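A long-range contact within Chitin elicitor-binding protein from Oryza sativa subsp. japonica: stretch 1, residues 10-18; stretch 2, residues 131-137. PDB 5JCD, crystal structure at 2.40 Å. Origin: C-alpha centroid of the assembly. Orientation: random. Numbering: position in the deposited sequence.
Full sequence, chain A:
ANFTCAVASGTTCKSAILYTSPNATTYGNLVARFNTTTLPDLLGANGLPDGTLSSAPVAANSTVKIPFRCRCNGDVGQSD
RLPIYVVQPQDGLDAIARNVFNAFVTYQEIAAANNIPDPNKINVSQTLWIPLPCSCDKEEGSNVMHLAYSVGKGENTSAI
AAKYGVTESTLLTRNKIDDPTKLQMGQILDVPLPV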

ATOM      1  N   GLY A  10      -7.322 -15.277  -8.415  1.00 39.43           N
ATOM      2  CA  GLY A  10      -7.212 -14.682  -9.735  1.00 37.57           C
ATOM      3  C   GLY A  10      -8.070 -13.441  -9.871  1.00 41.27           C
ATOM      4  O   GLY A  10      -7.981 -12.735 -10.867  1.00 49.58           O
ATOM      5  N   THR A  11      -8.895 -13.157  -8.863  1.00 42.75           N
ATOM      6  CA  THR A  11      -9.721 -11.948  -8.884  1.00 41.83           C
ATOM      7  C   THR A  11      -8.828 -10.718  -8.938  1.00 44.30           C
ATOM      8  O   THR A  11      -7.849 -10.598  -8.209  1.00 40.30           O
ATOM      9  CB  THR A  11     -10.629 -11.839  -7.637  1.00 37.51           C
ATOM     10  OG1 THR A  11     -11.571 -12.915  -7.635  1.00 37.01           O
ATOM     11  CG2 THR A  11     -11.384 -10.491  -7.606  1.00 28.87           C
ATOM     12  N   THR A  12      -9.196  -9.797  -9.806  1.00 42.31           N
ATOM     13  CA  THR A  12      -8.483  -8.563  -9.937  1.00 42.31           C
ATOM     14  C   THR A  12      -9.422  -7.394  -9.644  1.00 41.24           C
ATOM     15  O   THR A  12     -10.563  -7.396 -10.116  1.00 41.38           O
ATOM     16  CB  THR A  12      -7.853  -8.511 -11.368  1.00 48.06           C
ATOM     17  OG1 THR A  12      -6.443  -8.773 -11.275  1.00 48.78           O
ATOM     18  CG2 THR A  12      -8.119  -7.194 -12.074  1.00 46.42           C
ATOM     19  N   CYS A  13      -8.927  -6.409  -8.882  1.00 29.83           N
ATOM     20  CA  CYS A  13      -9.650  -5.161  -8.591  1.00 32.48           C
ATOM     21  C   CYS A  13      -8.663  -3.994  -8.420  1.00 37.35           C
ATOM     22  O   CYS A  13      -7.453  -4.177  -8.497  1.00 38.82           O
ATOM     23  CB  CYS A  13     -10.542  -5.291  -7.331  1.00 28.79           C
ATOM     24  SG  CYS A  13      -9.662  -5.623  -5.725  1.00 32.77           S
ATOM     25  N   LYS A  14      -9.196  -2.793  -8.225  1.00 33.35           N
ATOM     26  CA  LYS A  14      -8.387  -1.614  -7.951  1.00 34.98           C
ATOM     27  C   LYS A  14      -8.214  -1.337  -6.429  1.00 35.38           C
ATOM     28  O   LYS A  14      -9.192  -1.275  -5.693  1.00 27.04           O
ATOM     29  CB  LYS A  14      -9.001  -0.399  -8.671  1.00 32.87           C
ATOM     30  CG  LYS A  14      -8.012   0.748  -8.863  1.00 54.32           C
ATOM     31  CD  LYS A  14      -8.544   1.831  -9.810  1.00 67.32           C
ATOM     32  CE  LYS A  14      -9.249   2.979  -9.092  1.00 68.15           C
ATOM     33  NZ  LYS A  14     -10.732   2.816  -8.968  1.00 66.25           N
ATOM     34  N   SER A  15      -6.971  -1.160  -5.973  1.00 34.35           N
ATOM     35  CA  SER A  15      -6.674  -0.821  -4.574  1.00 23.43           C
ATOM     36  C   SER A  15      -5.716   0.353  -4.533  1.00 32.28           C
ATOM     37  O   SER A  15      -5.347   0.899  -5.580  1.00 33.54           O
ATOM     38  CB  SER A  15      -6.002  -1.987  -3.856  1.00 34.05           C
ATOM     39  OG  SER A  15      -6.850  -3.100  -3.706  1.00 37.49           O
ATOM     40  N   ALA A  16      -5.299   0.732  -3.327  1.00 32.23           N
ATOM     41  CA  ALA A  16      -4.319   1.807  -3.159  1.00 34.38           C
ATOM     42  C   ALA A  16      -3.509   1.695  -1.866  1.00 30.28           C
ATOM     43  O   ALA A  16      -3.948   1.056  -0.914  1.00 34.36           O
ATOM     44  CB  ALA A  16      -5.023   3.192  -3.206  1.00 19.47           C
ATOM     45  N   ILE A  17      -2.342   2.334  -1.840  1.00 27.54           N
ATOM     46  CA  ILE A  17      -1.680   2.659  -0.577  1.00 25.99           C
ATOM     47  C   ILE A  17      -1.662   4.167  -0.430  1.00 24.74           C
ATOM     48  O   ILE A  17      -1.542   4.888  -1.415  1.00 35.88           O
ATOM     49  CB  ILE A  17      -0.202   2.138  -0.491  1.00 27.97           C
ATOM     50  CG1 ILE A  17       0.648   2.728  -1.639  1.00 31.76           C
ATOM     51  CG2 ILE A  17      -0.156   0.608  -0.472  1.00 27.22           C
ATOM     52  CD1 ILE A  17       2.182   2.351  -1.620  1.00 21.55           C
ATOM     53  N   LEU A  18      -1.762   4.654   0.799  1.00 24.35           N
ATOM     54  CA  LEU A  18      -1.504   6.068   1.025  1.00 31.13           C
ATOM     55  C   LEU A  18       0.003   6.168   1.278  1.00 35.21           C
ATOM     56  O   LEU A  18       0.505   5.784   2.341  1.00 34.59           O
ATOM     57  CB  LEU A  18      -2.319   6.606   2.203  1.00 25.21           C
ATOM     58  CG  LEU A  18      -2.136   8.098   2.464  1.00 36.89           C
ATOM     59  CD1 LEU A  18      -2.680   8.933   1.281  1.00 28.62           C
ATOM     60  CD2 LEU A  18      -2.749   8.548   3.791  1.00 31.50           C
ATOM     61  N   PRO A 131       5.105  -6.982  -2.883  1.00 39.98           N
ATOM     62  CA  PRO A 131       3.675  -7.285  -2.762  1.00 37.84           C
ATOM     63  C   PRO A 131       2.920  -6.328  -1.830  1.00 32.83           C
ATOM     64  O   PRO A 131       2.589  -6.713  -0.716  1.00 32.79           O
ATOM     65  CB  PRO A 131       3.682  -8.673  -2.130  1.00 43.62           C
ATOM     66  CG  PRO A 131       4.910  -8.646  -1.242  1.00 41.00           C
ATOM     67  CD  PRO A 131       5.926  -7.807  -1.984  1.00 37.85           C
ATOM     68  N   LEU A 132       2.632  -5.114  -2.281  1.00 35.16           N
ATOM     69  CA  LEU A 132       1.799  -4.192  -1.493  1.00 34.73           C
ATOM     70  C   LEU A 132       0.475  -4.839  -1.081  1.00 36.30           C
ATOM     71  O   LEU A 132      -0.180  -5.542  -1.876  1.00 38.67           O
ATOM     72  CB  LEU A 132       1.530  -2.917  -2.290  1.00 30.18           C
ATOM     73  CG  LEU A 132       2.801  -2.238  -2.805  1.00 28.57           C
ATOM     74  CD1 LEU A 132       2.461  -1.117  -3.742  1.00 31.29           C
ATOM     75  CD2 LEU A 132       3.605  -1.700  -1.617  1.00 35.31           C
ATOM     76  N   PRO A 133       0.079  -4.620   0.172  1.00 32.49           N
ATOM     77  CA  PRO A 133      -1.117  -5.281   0.692  1.00 28.69           C
ATOM     78  C   PRO A 133      -2.427  -4.700   0.133  1.00 37.88           C
ATOM     79  O   PRO A 133      -2.604  -3.483  -0.001  1.00 30.38           O
ATOM     80  CB  PRO A 133      -1.008  -5.040   2.198  1.00 25.25           C
ATOM     81  CG  PRO A 133      -0.300  -3.731   2.297  1.00 23.62           C
ATOM     82  CD  PRO A 133       0.631  -3.640   1.123  1.00 33.54           C
ATOM     83  N   CYS A 134      -3.350  -5.594  -0.182  1.00 33.23           N
ATOM     84  CA  CYS A 134      -4.612  -5.195  -0.763  1.00 28.89           C
ATOM     85  C   CYS A 134      -5.615  -6.312  -0.599  1.00 33.06           C
ATOM     86  O   CYS A 134      -5.302  -7.368  -0.064  1.00 29.48           O
ATOM     87  CB  CYS A 134      -4.451  -4.851  -2.258  1.00 23.36           C
ATOM     88  SG  CYS A 134      -3.828  -6.197  -3.326  1.00 32.09           S
ATOM     89  N   SER A 135      -6.831  -6.051  -1.061  1.00 29.75           N
ATOM     90  CA  SER A 135      -7.882  -7.048  -1.063  1.00 37.23           C
ATOM     91  C   SER A 135      -8.930  -6.630  -2.061  1.00 37.56           C
ATOM     92  O   SER A 135      -9.010  -5.450  -2.442  1.00 33.50           O
ATOM     93  CB  SER A 135      -8.525  -7.172   0.316  1.00 36.95           C
ATOM     94  OG  SER A 135      -9.554  -8.151   0.313  1.00 34.17           O
ATOM     95  N   CYS A 136      -9.754  -7.584  -2.463  1.00 34.35           N
ATOM     96  CA  CYS A 136     -10.908  -7.242  -3.270  1.00 42.02           C
ATOM     97  C   CYS A 136     -12.196  -7.647  -2.531  1.00 40.38           C
ATOM     98  O   CYS A 136     -13.263  -7.684  -3.138  1.00 37.33           O
ATOM     99  CB  CYS A 136     -10.825  -7.910  -4.643  1.00 36.12           C
ATOM    100  SG  CYS A 136      -9.279  -7.602  -5.597  1.00 41.09           S
ATOM    101  N   ASP A 137     -12.095  -7.976  -1.237  1.00 32.34           N
ATOM    102  CA  ASP A 137     -13.270  -8.367  -0.444  1.00 29.56           C
ATOM    103  C   ASP A 137     -14.226  -7.203  -0.440  1.00 36.58           C
ATOM    104  O   ASP A 137     -13.796  -6.055  -0.419  1.00 37.08           O
ATOM    105  CB  ASP A 137     -12.931  -8.652   1.024  1.00 30.68           C
ATOM    106  CG  ASP A 137     -12.182  -9.958   1.233  1.00 40.13           C
ATOM    107  OD1 ASP A 137     -12.334 -10.889   0.415  1.00 45.43           O
ATOM    108  OD2 ASP A 137     -11.424 -10.039   2.226  1.00 43.99           O
TER
HETATM  109  O   HOH W   1      -9.640  -2.558  -3.584  1.00 31.50           O

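The one covalent link between the two stretches is the disulfide of Cys-13 and Cys-136, with SG of Cys-13 2.0 Å from SG of Cys-136. Its chi3 of -94° lies close to the right angle that sulfur lone pairs favour, so the bond appears little strained. The two residues reach it by different rotamers, p for Cys-13 and m for Cys-136, and their CA atoms are 5.9 Å apart. Cysteine suits this place because, alone among the standard side chains, it can form a disulfide, and the bond ties covalently two segments far apart in sequence. Thr-11, two residues earlier, adds a methyl contact beside the bridge: its CG2 sits 4.0 Å from CB of Cys-136, while its hydroxyl is engaged elsewhere in the structure.

Polar contacts centre on Ser-15, which alternation along the strand places on the same side as Cys-13 and Ile-17. Its small side chain fits where the backbones approach, with OG 3.3 Å from CB of Cys-134. A water joins the stretches here, donating to O of Lys-14 at 2.5 Å and to O of Ser-135 at 3.2 Å; it is also hydrogen-bonded to OG of Ser-15, at 2.8 Å. No clear direct hydrogen bond crosses the contact, so this water supplies polar bridging that the backbones do not provide themselves. Within the second stretch, Ser-135 points away from the first; its OG accepts a hydrogen bond from N of Asp-137 at 3.0 Å, a nearly straight one at 169°, bracing the chain around Cys-136.

The apolar contact is between Ile-17 and Leu-132, whose CD1 atoms meet at 4.1 Å. Here the CA atoms are 7.7 Å apart, wider than at the disulfide, and branched aliphatic chains are long enough to span the gap. Both residues are buried, as suits hydrocarbon side chains.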